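Local coordinates for protein MucR Phosphodiesterase (Pseudomonas aeruginosa, PDB 5M1T) that belongs to the EAL-domain phosphodiesterase family and holds magnesium ions together with the ligand C2E in its pocket, at residues R44-H49 with V94-W99; V64-R69 with W119-N124; S151-E156 with M179-S184. All blocks are in the same frame, centred on the assembly; numbering follows the deposited sequence.

Interaction 1 (R44-H49 with V94-W99)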
loop_
_atom_site.group_PDB
_atom_site.type_symbol
_atom_site.label_atom_id
_atom_site.label_comp_id
_atom_site.label_asym_id
_atom_site.label_seq_id
_atom_site.Cartn_x
_atom_site.Cartn_y
_atom_site.Cartn_z
ATOM N N ARG A 44 -3.020 -26.875 -5.926
ATOM C CA ARG A 44 -4.282 -26.810 -5.137
ATOM C C ARG A 44 -4.093 -27.237 -3.692
ATOM O O ARG A 44 -4.937 -27.880 -3.085
ATOM C CB ARG A 44 -5.431 -27.623 -5.741
ATOM C CG ARG A 44 -5.614 -27.514 -7.242
ATOM C CD ARG A 44 -5.908 -26.115 -7.746
ATOM N NE ARG A 44 -6.724 -26.227 -8.957
ATOM C CZ ARG A 44 -7.377 -25.221 -9.544
ATOM N NH1 ARG A 44 -7.316 -23.973 -9.057
ATOM N NH2 ARG A 44 -8.087 -25.472 -10.641
ATOM N N GLN A 45 -2.956 -26.877 -3.131
ATOM C CA GLN A 45 -2.661 -27.265 -1.788
ATOM C C GLN A 45 -3.191 -26.239 -0.783
ATOM O O GLN A 45 -3.250 -26.539 0.415
ATOM C CB GLN A 45 -1.157 -27.472 -1.667
ATOM C CG GLN A 45 -0.660 -28.671 -2.475
ATOM C CD GLN A 45 0.843 -28.763 -2.445
ATOM O OE1 GLN A 45 1.508 -27.827 -2.012
ATOM N NE2 GLN A 45 1.383 -29.867 -2.902
ATOM N N LEU A 46 -3.578 -25.048 -1.267
ATOM C CA LEU A 46 -4.103 -23.994 -0.394
ATOM C C LEU A 46 -5.613 -24.055 -0.266
ATOM O O LEU A 46 -6.334 -24.117 -1.262
ATOM C CB LEU A 46 -3.650 -22.593 -0.835
ATOM C CG LEU A 46 -2.156 -22.291 -0.781
ATOM C CD1 LEU A 46 -1.868 -20.805 -1.033
ATOM C CD2 LEU A 46 -1.542 -22.733 0.534
ATOM N N VAL A 47 -6.090 -24.026 0.984
ATOM C CA VAL A 47 -7.519 -24.117 1.283
ATOM C C VAL A 47 -7.928 -23.088 2.327
ATOM O O VAL A 47 -7.108 -22.683 3.152
ATOM C CB VAL A 47 -7.880 -25.526 1.804
ATOM C CG1 VAL A 47 -7.559 -26.565 0.760
ATOM C CG2 VAL A 47 -7.135 -25.853 3.094
ATOM N N LEU A 48 -9.190 -22.674 2.321
ATOM C CA LEU A 48 -9.702 -21.815 3.387
ATOM C C LEU A 48 -10.440 -22.597 4.441
ATOM O O LEU A 48 -11.295 -23.437 4.135
ATOM C CB LEU A 48 -10.636 -20.747 2.854
ATOM C CG LEU A 48 -10.008 -19.607 2.104
ATOM C CD1 LEU A 48 -11.083 -18.572 1.777
ATOM C CD2 LEU A 48 -8.917 -18.968 2.939
ATOM N N HIS A 49 -10.107 -22.303 5.695
ATOM C CA HIS A 49 -10.953 -22.703 6.805
ATOM C C HIS A 49 -11.665 -21.450 7.308
ATOM O O HIS A 49 -11.228 -20.323 7.067
ATOM C CB HIS A 49 -10.123 -23.367 7.883
ATOM C CG HIS A 49 -9.676 -24.748 7.511
ATOM N ND1 HIS A 49 -9.230 -25.670 8.434
ATOM C CD2 HIS A 49 -9.627 -25.368 6.309
ATOM C CE1 HIS A 49 -8.890 -26.785 7.814
ATOM N NE2 HIS A 49 -9.130 -26.630 6.524
ATOM N N VAL A 94 0.595 -11.566 -2.642
ATOM C CA VAL A 94 -0.331 -10.864 -3.512
ATOM C C VAL A 94 -1.312 -11.847 -4.215
ATOM O O VAL A 94 -2.521 -11.668 -4.170
ATOM C CB VAL A 94 0.408 -10.028 -4.559
ATOM C CG1 VAL A 94 -0.572 -9.554 -5.639
ATOM C CG2 VAL A 94 1.140 -8.851 -3.907
ATOM N N GLN A 95 -0.782 -12.886 -4.854
ATOM C CA GLN A 95 -1.636 -13.758 -5.629
ATOM C C GLN A 95 -2.300 -14.767 -4.708
ATOM O O GLN A 95 -3.413 -15.205 -4.968
ATOM C CB GLN A 95 -0.874 -14.409 -6.795
ATOM C CG GLN A 95 -0.717 -13.473 -8.000
ATOM C CD GLN A 95 -2.032 -13.103 -8.660
ATOM O OE1 GLN A 95 -3.029 -13.809 -8.541
ATOM N NE2 GLN A 95 -2.038 -11.995 -9.374
ATOM N N ILE A 96 -1.652 -15.088 -3.601
ATOM C CA ILE A 96 -2.294 -15.906 -2.571
ATOM C C ILE A 96 -3.521 -15.168 -2.049
ATOM O O ILE A 96 -4.570 -15.755 -1.854
ATOM C CB ILE A 96 -1.307 -16.250 -1.441
ATOM C CG1 ILE A 96 -0.258 -17.241 -1.978
ATOM C CG2 ILE A 96 -2.048 -16.851 -0.256
ATOM C CD1 ILE A 96 0.857 -17.565 -0.996
ATOM N N GLY A 97 -3.394 -13.865 -1.878
ATOM C CA GLY A 97 -4.494 -13.034 -1.429
ATOM C C GLY A 97 -5.604 -12.874 -2.449
ATOM O O GLY A 97 -6.774 -12.874 -2.088
ATOM N N GLU A 98 -5.254 -12.733 -3.718
ATOM C CA GLU A 98 -6.268 -12.786 -4.785
ATOM C C GLU A 98 -7.078 -14.053 -4.699
ATOM O O GLU A 98 -8.274 -14.020 -4.840
ATOM C CB GLU A 98 -5.613 -12.732 -6.174
ATOM C CG GLU A 98 -4.975 -11.404 -6.516
ATOM C CD GLU A 98 -5.972 -10.273 -6.589
ATOM O OE1 GLU A 98 -5.560 -9.172 -6.233
ATOM O OE2 GLU A 98 -7.160 -10.461 -6.970
ATOM N N TRP A 99 -6.412 -15.181 -4.488
ATOM C CA TRP A 99 -7.093 -16.463 -4.432
ATOM C C TRP A 99 -7.975 -16.543 -3.176
ATOM O O TRP A 99 -9.121 -16.965 -3.227
ATOM C CB TRP A 99 -6.108 -17.630 -4.481
ATOM C CG TRP A 99 -6.851 -18.900 -4.377
ATOM C CD1 TRP A 99 -7.473 -19.548 -5.380
ATOM C CD2 TRP A 99 -7.145 -19.622 -3.181
ATOM N NE1 TRP A 99 -8.115 -20.650 -4.900
ATOM C CE2 TRP A 99 -7.918 -20.733 -3.553
ATOM C CE3 TRP A 99 -6.803 -19.454 -1.841
ATOM C CZ2 TRP A 99 -8.377 -21.673 -2.631
ATOM C CZ3 TRP A 99 -7.250 -20.375 -0.921
ATOM C CH2 TRP A 99 -8.041 -21.471 -1.315
#
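Trp99 reaches out from helix 93-113 and sets the six-membered end of its indole against the backbone of Leu46, Val47 and Leu48. Its closest approach is 3.1 Å, from Trp99 CH2 to Leu46 O, and this oxygen comes in obliquely to the ring. Leu48 N, in contrast, lies at the ring edge near its plane, 4.0 Å from Trp99 CH2. Two leucine side chains on the strand share the neighbouring ring corner: Leu46 CB and Leu48 CG each stand 4.2 Å from Trp99 CZ3. One turn back along the helix, Leu46 CD1 meets Ile96 CG1 at 4.0 Å, the two side chains crossing at about a right angle. With Trp99 CG anti to the backbone N (chi1 178°), the indole extends far enough to span the axes of strand 46-49 and helix 94-99, 10.5 Å apart at closest approach. Further out, Leu46 also leans on Trp70 and Ile96 on Leu68, both of strand 61-72, while Leu48 touches Val100 and Ala104 farther along the same helix. No hydrogen bond crosses between the two segments. The chemistry is therefore van der Waals packing of an indole against backbone and aliphatic groups, which ties helix to strand through fit of shape rather than directional bonds.

Interaction 2 (V64-R69 with W119-N124). With MG (magnesium ion), chain D; C2E (9,9'-[(2R,3R,3aS,5S,7aR,9R,10R,10aS,12S,14aR)-3,5,10,12-tetrahydroxy-5,12-dioxidooctahydro-2H,7H-difuro[3,2-d:3',2'-j][1,3,7,9,2,8]tetraoxadiphosphacyclododecine-2,9-diyl]bis(2-amino-1,9-dihydro-6H-purin-6-one)), chain C.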
loop_
_atom_site.group_PDB
_atom_site.type_symbol
_atom_site.label_atom_id
_atom_site.label_comp_id
_atom_site.label_asym_id
_atom_site.label_seq_id
_atom_site.Cartn_x
_atom_site.Cartn_y
_atom_site.Cartn_z
ATOM N N VAL A 64 -18.202 -15.533 9.566
ATOM C CA VAL A 64 -16.979 -16.258 9.783
ATOM C C VAL A 64 -15.751 -15.408 9.470
ATOM O O VAL A 64 -15.844 -14.432 8.734
ATOM C CB VAL A 64 -16.907 -17.548 8.923
ATOM C CG1 VAL A 64 -18.018 -18.503 9.317
ATOM C CG2 VAL A 64 -16.978 -17.249 7.437
ATOM N N GLU A 65 -14.606 -15.795 10.025
ATOM C CA GLU A 65 -13.331 -15.304 9.542
ATOM C C GLU A 65 -12.699 -16.369 8.635
ATOM O O GLU A 65 -12.586 -17.519 9.030
ATOM C CB GLU A 65 -12.385 -14.975 10.713
ATOM C CG GLU A 65 -11.064 -14.407 10.251
ATOM C CD GLU A 65 -10.129 -13.964 11.395
ATOM O OE1 GLU A 65 -10.487 -14.135 12.585
ATOM O OE2 GLU A 65 -9.040 -13.436 11.086
ATOM N N ALA A 66 -12.283 -15.975 7.444
ATOM C CA ALA A 66 -11.546 -16.850 6.566
ATOM C C ALA A 66 -10.100 -16.937 7.015
ATOM O O ALA A 66 -9.464 -15.906 7.254
ATOM C CB ALA A 66 -11.604 -16.331 5.111
ATOM N N LEU A 67 -9.598 -18.163 7.113
ATOM C CA LEU A 67 -8.266 -18.451 7.608
ATOM C C LEU A 67 -7.539 -19.469 6.683
ATOM O O LEU A 67 -8.000 -20.591 6.446
ATOM C CB LEU A 67 -8.352 -19.004 9.043
ATOM C CG LEU A 67 -8.816 -18.025 10.126
ATOM C CD1 LEU A 67 -9.119 -18.727 11.467
ATOM C CD2 LEU A 67 -7.775 -16.918 10.318
ATOM N N LEU A 68 -6.388 -19.060 6.172
ATOM C CA LEU A 68 -5.691 -19.827 5.180
ATOM C C LEU A 68 -4.989 -21.015 5.827
ATOM O O LEU A 68 -4.428 -20.902 6.928
ATOM C CB LEU A 68 -4.684 -18.932 4.462
ATOM C CG LEU A 68 -3.914 -19.496 3.249
ATOM C CD1 LEU A 68 -4.860 -19.811 2.119
ATOM C CD2 LEU A 68 -2.836 -18.507 2.800
ATOM N N ARG A 69 -5.046 -22.160 5.150
ATOM C CA ARG A 69 -4.297 -23.343 5.548
ATOM C C ARG A 69 -3.548 -23.917 4.327
ATOM O O ARG A 69 -3.940 -23.700 3.166
ATOM C CB ARG A 69 -5.238 -24.374 6.110
ATOM C CG ARG A 69 -6.017 -23.897 7.337
ATOM C CD ARG A 69 -5.203 -24.112 8.606
ATOM N NE ARG A 69 -5.855 -23.585 9.813
ATOM C CZ ARG A 69 -5.896 -22.302 10.191
ATOM N NH1 ARG A 69 -5.369 -21.350 9.451
ATOM N NH2 ARG A 69 -6.492 -21.966 11.319
ATOM N N TRP A 119 -25.075 -13.658 7.630
ATOM C CA TRP A 119 -23.639 -13.927 7.728
ATOM C C TRP A 119 -22.827 -12.976 6.875
ATOM O O TRP A 119 -23.212 -12.614 5.793
ATOM C CB TRP A 119 -23.283 -15.334 7.284
ATOM C CG TRP A 119 -23.788 -16.421 8.160
ATOM C CD1 TRP A 119 -24.565 -16.287 9.251
ATOM C CD2 TRP A 119 -23.605 -17.830 7.966
ATOM N NE1 TRP A 119 -24.857 -17.506 9.775
ATOM C CE2 TRP A 119 -24.279 -18.477 9.006
ATOM C CE3 TRP A 119 -22.958 -18.603 6.989
ATOM C CZ2 TRP A 119 -24.320 -19.854 9.128
ATOM C CZ3 TRP A 119 -22.981 -19.976 7.103
ATOM C CH2 TRP A 119 -23.670 -20.592 8.173
ATOM N N ASN A 120 -21.693 -12.578 7.422
ATOM C CA ASN A 120 -20.654 -11.889 6.698
ATOM C C ASN A 120 -19.366 -12.706 6.673
ATOM O O ASN A 120 -19.205 -13.658 7.435
ATOM C CB ASN A 120 -20.401 -10.542 7.363
ATOM C CG ASN A 120 -21.604 -9.640 7.278
ATOM O OD1 ASN A 120 -22.370 -9.664 6.273
ATOM N ND2 ASN A 120 -21.814 -8.835 8.335
ATOM N N ILE A 121 -18.439 -12.344 5.787
ATOM C CA ILE A 121 -17.168 -13.019 5.788
ATOM C C ILE A 121 -16.034 -12.020 5.945
ATOM O O ILE A 121 -15.984 -10.995 5.267
ATOM C CB ILE A 121 -16.934 -13.918 4.557
ATOM C CG1 ILE A 121 -15.619 -14.710 4.725
ATOM C CG2 ILE A 121 -16.847 -13.102 3.271
ATOM C CD1 ILE A 121 -15.661 -16.040 4.020
ATOM N N ALA A 122 -15.115 -12.356 6.834
ATOM C CA ALA A 122 -13.980 -11.497 7.130
ATOM C C ALA A 122 -12.685 -12.059 6.537
ATOM O O ALA A 122 -12.356 -13.216 6.725
ATOM C CB ALA A 122 -13.842 -11.362 8.635
ATOM N N VAL A 123 -11.962 -11.227 5.809
ATOM C CA VAL A 123 -10.710 -11.640 5.154
ATOM C C VAL A 123 -9.552 -10.791 5.682
ATOM O O VAL A 123 -9.662 -9.572 5.786
ATOM C CB VAL A 123 -10.799 -11.469 3.620
ATOM C CG1 VAL A 123 -9.438 -11.687 2.956
ATOM C CG2 VAL A 123 -11.852 -12.420 3.055
ATOM N N ASN A 124 -8.450 -11.422 6.010
ATOM C CA ASN A 124 -7.313 -10.693 6.544
ATOM C C ASN A 124 -6.478 -10.031 5.475
ATOM O O ASN A 124 -6.255 -10.623 4.409
ATOM C CB ASN A 124 -6.442 -11.640 7.345
ATOM C CG ASN A 124 -7.116 -12.072 8.636
ATOM O OD1 ASN A 124 -7.250 -11.278 9.563
ATOM N ND2 ASN A 124 -7.576 -13.299 8.688
HETATM MG MG MG D . -7.957 -11.615 11.662
HETATM P P1 C2E C . -5.651 -13.614 13.137
HETATM O O2P C2E C . -6.207 -12.659 12.117
HETATM O O1P C2E C . -5.542 -13.064 14.544
HETATM O "O5'" C2E C . -6.584 -14.908 13.126
HETATM C "C5'" C2E C . -6.978 -15.528 14.330
HETATM C "C4'" C2E C . -6.019 -16.632 14.714
HETATM O "O4'" C2E C . -6.362 -17.088 16.036
HETATM C "C3'" C2E C . -6.131 -17.843 13.803
HETATM O "O3'" C2E C . -4.851 -18.467 13.713
HETATM C "C2'" C2E C . -7.076 -18.768 14.539
HETATM O "O2'" C2E C . -6.896 -20.144 14.201
HETATM C "C1'" C2E C . -6.639 -18.488 15.970
HETATM N N9 C2E C . -7.650 -18.813 16.976
HETATM C C8 C2E C . -8.969 -18.572 16.907
HETATM N N7 C2E C . -9.578 -19.005 18.033
HETATM C C5 C2E C . -8.634 -19.515 18.836
HETATM C C6 C2E C . -8.601 -20.134 20.165
HETATM O O6 C2E C . -9.658 -20.262 20.823
HETATM N N1 C2E C . -7.406 -20.534 20.629
HETATM C C2 C2E C . -6.264 -20.392 19.918
HETATM N N2 C2E C . -5.090 -20.821 20.436
HETATM N N3 C2E C . -6.226 -19.824 18.699
HETATM C C4 C2E C . -7.365 -19.388 18.128
HETATM P P11 C2E C . -4.259 -18.916 12.287
HETATM O O21 C2E C . -5.381 -19.542 11.475
HETATM O O11 C2E C . -3.166 -19.906 12.514
HETATM O O5A C2E C . -3.746 -17.590 11.556
HETATM C C5A C2E C . -2.721 -16.815 12.185
HETATM C C4A C2E C . -2.615 -15.466 11.507
HETATM O O4A C2E C . -2.336 -15.620 10.119
HETATM C C3A C2E C . -3.911 -14.699 11.520
HETATM O O3A C2E C . -4.145 -14.046 12.755
HETATM C C2A C2E C . -3.733 -13.734 10.377
HETATM O O2A C2E C . -2.935 -12.621 10.754
HETATM C C1A C2E C . -2.944 -14.552 9.385
HETATM N N91 C2E C . -3.841 -15.068 8.311
HETATM C C81 C2E C . -4.612 -16.175 8.311
HETATM N N71 C2E C . -5.257 -16.312 7.121
HETATM C C51 C2E C . -4.883 -15.271 6.357
HETATM C C61 C2E C . -5.180 -14.783 4.999
HETATM O O61 C2E C . -5.981 -15.405 4.267
HETATM N N11 C2E C . -4.577 -13.653 4.590
HETATM C C21 C2E C . -3.728 -12.969 5.387
HETATM N N21 C2E C . -3.153 -11.844 4.925
HETATM N N31 C2E C . -3.407 -13.349 6.641
HETATM C C41 C2E C . -3.962 -14.464 7.150
HETATM O O HOH W 1 -8.189 -14.250 5.590
HETATM O O HOH W 2 -8.749 -12.427 13.506
#
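Glu65 and Asn124 are joined twice, through a shared magnesium ion and through a direct hydrogen bond. Glu65 OE2 and Asn124 OD1 each lie 2.2 Å from the metal, and Asn124 ND2 donates to the same Glu65 OE2 at 2.8 Å. That N-H uses the oxygen's anti lone pair and points there within the amide plane, although carboxylate and amide planes are turned 49° apart. The extended Glu65 side chain, CG anti to the backbone N (chi1 -178°), delivers OE2 to the metal; its other oxygen, OE1, is held by Lys207 and Gln263. Behind the site runs a parallel ladder, including Ala66 N to Ala122 O at 2.9 Å. Beyond that bond a water takes over, donating to Ala66 O at 2.7 Å and accepting from Asn124 N. On the sheet face opposite Glu65, Val64 CG2 packs on Ile121 CD1 at 3.9 Å. C2E also takes part: its O2P binds the magnesium, Leu68 N reaches its N71 at 3.1 Å in a nearly straight bond (177°), and both terminal nitrogens of Arg69 grip its O21. With Glu156 and Asp186 as further ligands, this is one of two magnesium sites, sharing Asp186, in an EAL domain, whose signature sequence is Glu65-Ala66-Leu67.

Interaction 3 (S151-E156 with M179-S184). With MG (magnesium ion), chain D.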
loop_
_atom_site.group_PDB
_atom_site.type_symbol
_atom_site.label_atom_id
_atom_site.label_comp_id
_atom_site.label_asym_id
_atom_site.label_seq_id
_atom_site.Cartn_x
_atom_site.Cartn_y
_atom_site.Cartn_z
ATOM N N SER A 151 -21.593 -5.270 1.655
ATOM C CA SER A 151 -21.844 -5.332 3.087
ATOM C C SER A 151 -21.620 -6.732 3.677
ATOM O O SER A 151 -21.519 -6.862 4.889
ATOM C CB SER A 151 -23.263 -4.858 3.425
ATOM O OG SER A 151 -24.244 -5.584 2.676
ATOM N N HIS A 152 -21.508 -7.766 2.836
ATOM C CA HIS A 152 -21.270 -9.121 3.344
ATOM C C HIS A 152 -19.790 -9.506 3.430
ATOM O O HIS A 152 -19.452 -10.638 3.800
ATOM C CB HIS A 152 -22.047 -10.121 2.521
ATOM C CG HIS A 152 -23.519 -10.078 2.786
ATOM N ND1 HIS A 152 -24.052 -10.308 4.039
ATOM C CD2 HIS A 152 -24.565 -9.802 1.979
ATOM C CE1 HIS A 152 -25.364 -10.175 3.993
ATOM N NE2 HIS A 152 -25.702 -9.873 2.754
ATOM N N LEU A 153 -18.916 -8.551 3.124
ATOM C CA LEU A 153 -17.488 -8.732 3.206
ATOM C C LEU A 153 -16.906 -7.813 4.283
ATOM O O LEU A 153 -17.242 -6.634 4.354
ATOM C CB LEU A 153 -16.845 -8.408 1.878
ATOM C CG LEU A 153 -15.313 -8.427 1.869
ATOM C CD1 LEU A 153 -14.758 -9.835 2.043
ATOM C CD2 LEU A 153 -14.819 -7.826 0.573
ATOM N N ILE A 154 -16.023 -8.359 5.106
ATOM C CA ILE A 154 -15.342 -7.591 6.137
ATOM C C ILE A 154 -13.862 -7.723 5.853
ATOM O O ILE A 154 -13.373 -8.832 5.555
ATOM C CB ILE A 154 -15.656 -8.134 7.561
ATOM C CG1 ILE A 154 -17.062 -7.732 7.985
ATOM C CG2 ILE A 154 -14.632 -7.648 8.592
ATOM C CD1 ILE A 154 -17.574 -8.447 9.232
ATOM N N LEU A 155 -13.140 -6.609 5.894
ATOM C CA LEU A 155 -11.720 -6.646 5.708
ATOM C C LEU A 155 -11.045 -6.274 7.036
ATOM O O LEU A 155 -11.378 -5.232 7.659
ATOM C CB LEU A 155 -11.320 -5.724 4.586
ATOM C CG LEU A 155 -11.778 -6.182 3.198
ATOM C CD1 LEU A 155 -11.575 -5.080 2.190
ATOM C CD2 LEU A 155 -11.062 -7.436 2.700
ATOM N N GLU A 156 -10.127 -7.147 7.473
ATOM C CA GLU A 156 -9.394 -6.961 8.725
ATOM C C GLU A 156 -7.937 -6.475 8.506
ATOM O O GLU A 156 -7.142 -7.152 7.874
ATOM C CB GLU A 156 -9.386 -8.274 9.519
ATOM C CG GLU A 156 -10.774 -8.808 9.891
ATOM C CD GLU A 156 -10.752 -9.987 10.867
ATOM O OE1 GLU A 156 -9.644 -10.377 11.332
ATOM O OE2 GLU A 156 -11.864 -10.517 11.168
ATOM N N MET A 179 -17.717 1.955 -0.664
ATOM C CA MET A 179 -18.198 0.828 -1.485
ATOM C C MET A 179 -19.161 -0.056 -0.711
ATOM O O MET A 179 -19.854 -0.871 -1.290
ATOM C CB MET A 179 -17.048 -0.066 -1.909
ATOM C CG MET A 179 -16.042 0.549 -2.850
ATOM S SD MET A 179 -14.655 -0.592 -3.020
ATOM C CE MET A 179 -15.500 -2.102 -3.476
ATOM N N GLY A 180 -19.172 0.079 0.609
ATOM C CA GLY A 180 -20.081 -0.705 1.446
ATOM C C GLY A 180 -19.422 -1.861 2.169
ATOM O O GLY A 180 -20.088 -2.636 2.800
ATOM N N VAL A 181 -18.113 -1.981 2.064
ATOM C CA VAL A 181 -17.367 -3.054 2.733
ATOM C C VAL A 181 -17.154 -2.744 4.223
ATOM O O VAL A 181 -16.861 -1.609 4.603
ATOM C CB VAL A 181 -15.982 -3.244 2.068
ATOM C CG1 VAL A 181 -15.172 -4.265 2.835
ATOM C CG2 VAL A 181 -16.133 -3.671 0.610
ATOM N N GLY A 182 -17.300 -3.759 5.071
ATOM C CA GLY A 182 -17.067 -3.571 6.508
ATOM C C GLY A 182 -15.563 -3.538 6.792
ATOM O O GLY A 182 -14.805 -4.286 6.169
ATOM N N ILE A 183 -15.144 -2.697 7.738
ATOM C CA ILE A 183 -13.729 -2.587 8.110
ATOM C C ILE A 183 -13.515 -2.937 9.588
ATOM O O ILE A 183 -14.097 -2.314 10.466
ATOM C CB ILE A 183 -13.183 -1.161 7.887
ATOM C CG1 ILE A 183 -13.390 -0.706 6.448
ATOM C CG2 ILE A 183 -11.729 -1.061 8.333
ATOM C CD1 ILE A 183 -12.583 -1.508 5.465
ATOM N N SER A 184 -12.666 -3.929 9.837
ATOM C CA SER A 184 -12.337 -4.370 11.184
ATOM C C SER A 184 -10.863 -4.095 11.502
ATOM O O SER A 184 -9.974 -4.308 10.652
ATOM C CB SER A 184 -12.646 -5.868 11.304
ATOM O OG SER A 184 -12.307 -6.360 12.597
HETATM MG MG MG D . -7.957 -11.615 11.662
HETATM O O HOH W 2 -8.749 -12.427 13.506
#
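Two neighbouring parallel strands of the EAL-domain barrel, 153-158 and 182-188, meet here through Leu153, Leu155, Gly182 and Ser184, with helices 159-164 and 166-178 forming the crossover between them. The ladder has three rungs: Gly182 N to Leu153 O at 3.0 Å, Leu155 N to Gly182 O at 2.9 Å, and Ser184 N to Leu155 O at 2.8 Å. The last is almost straight at the hydrogen (178°), yet its donor is tilted 27° from the carbonyl plane. On one face, Leu155 CD1 touches Val181 CG1 at 3.7 Å; Leu155 also meets Val139 and Leu176, so this face is covered by helices 135-145 and 166-178. On the other face, Ile154 CG2 and Glu156 CG both rest on Ser184 CB, each at 3.8 Å, so Ser184 fills the interval between them. Glu156 CG is anti to the carbonyl carbon (chi1 -60°), and the extended chain beyond it carries OE1 to the magnesium ion at 2.1 Å. Its second oxygen, OE2, forms a salt bridge with Lys207, which would limit rotation of the carboxylate; Ser184 OG bonds to Glu205. At the strand entrance, Gly180 closes helix 166-178 in a Schellman motif, and its carbonyl O receives a CA-H contact from Ser151 CA at 3.2 Å. The parallel beta-alpha-beta unit is the repeating element of the TIM-barrel-like EAL fold, and here its first strand carries the metal ligand Glu156.

In the fold
All three contacts are largely buried, but they differ in place and chemistry. The centre of interaction 2 lies about 6 Å from the centre of the chain, those of interactions 3 and 1 about 10 Å and 15 Å. Interactions 2 and 3 are parallel strand pairs in one sheet, made continuous by backbone bonding between Ile121 and Ile154; each supplies ligands to the same magnesium ion, whose water they also share. Interaction 1 instead joins a helix to strand 46-55 of the same sheet, without a hydrogen bond across it. It connects to interaction 2 through the pairing of strands 46-55 and 61-72 and through Ile96 against Leu68. Interactions 1 and 3 do not touch, their nearest atoms being about 8 Å apart.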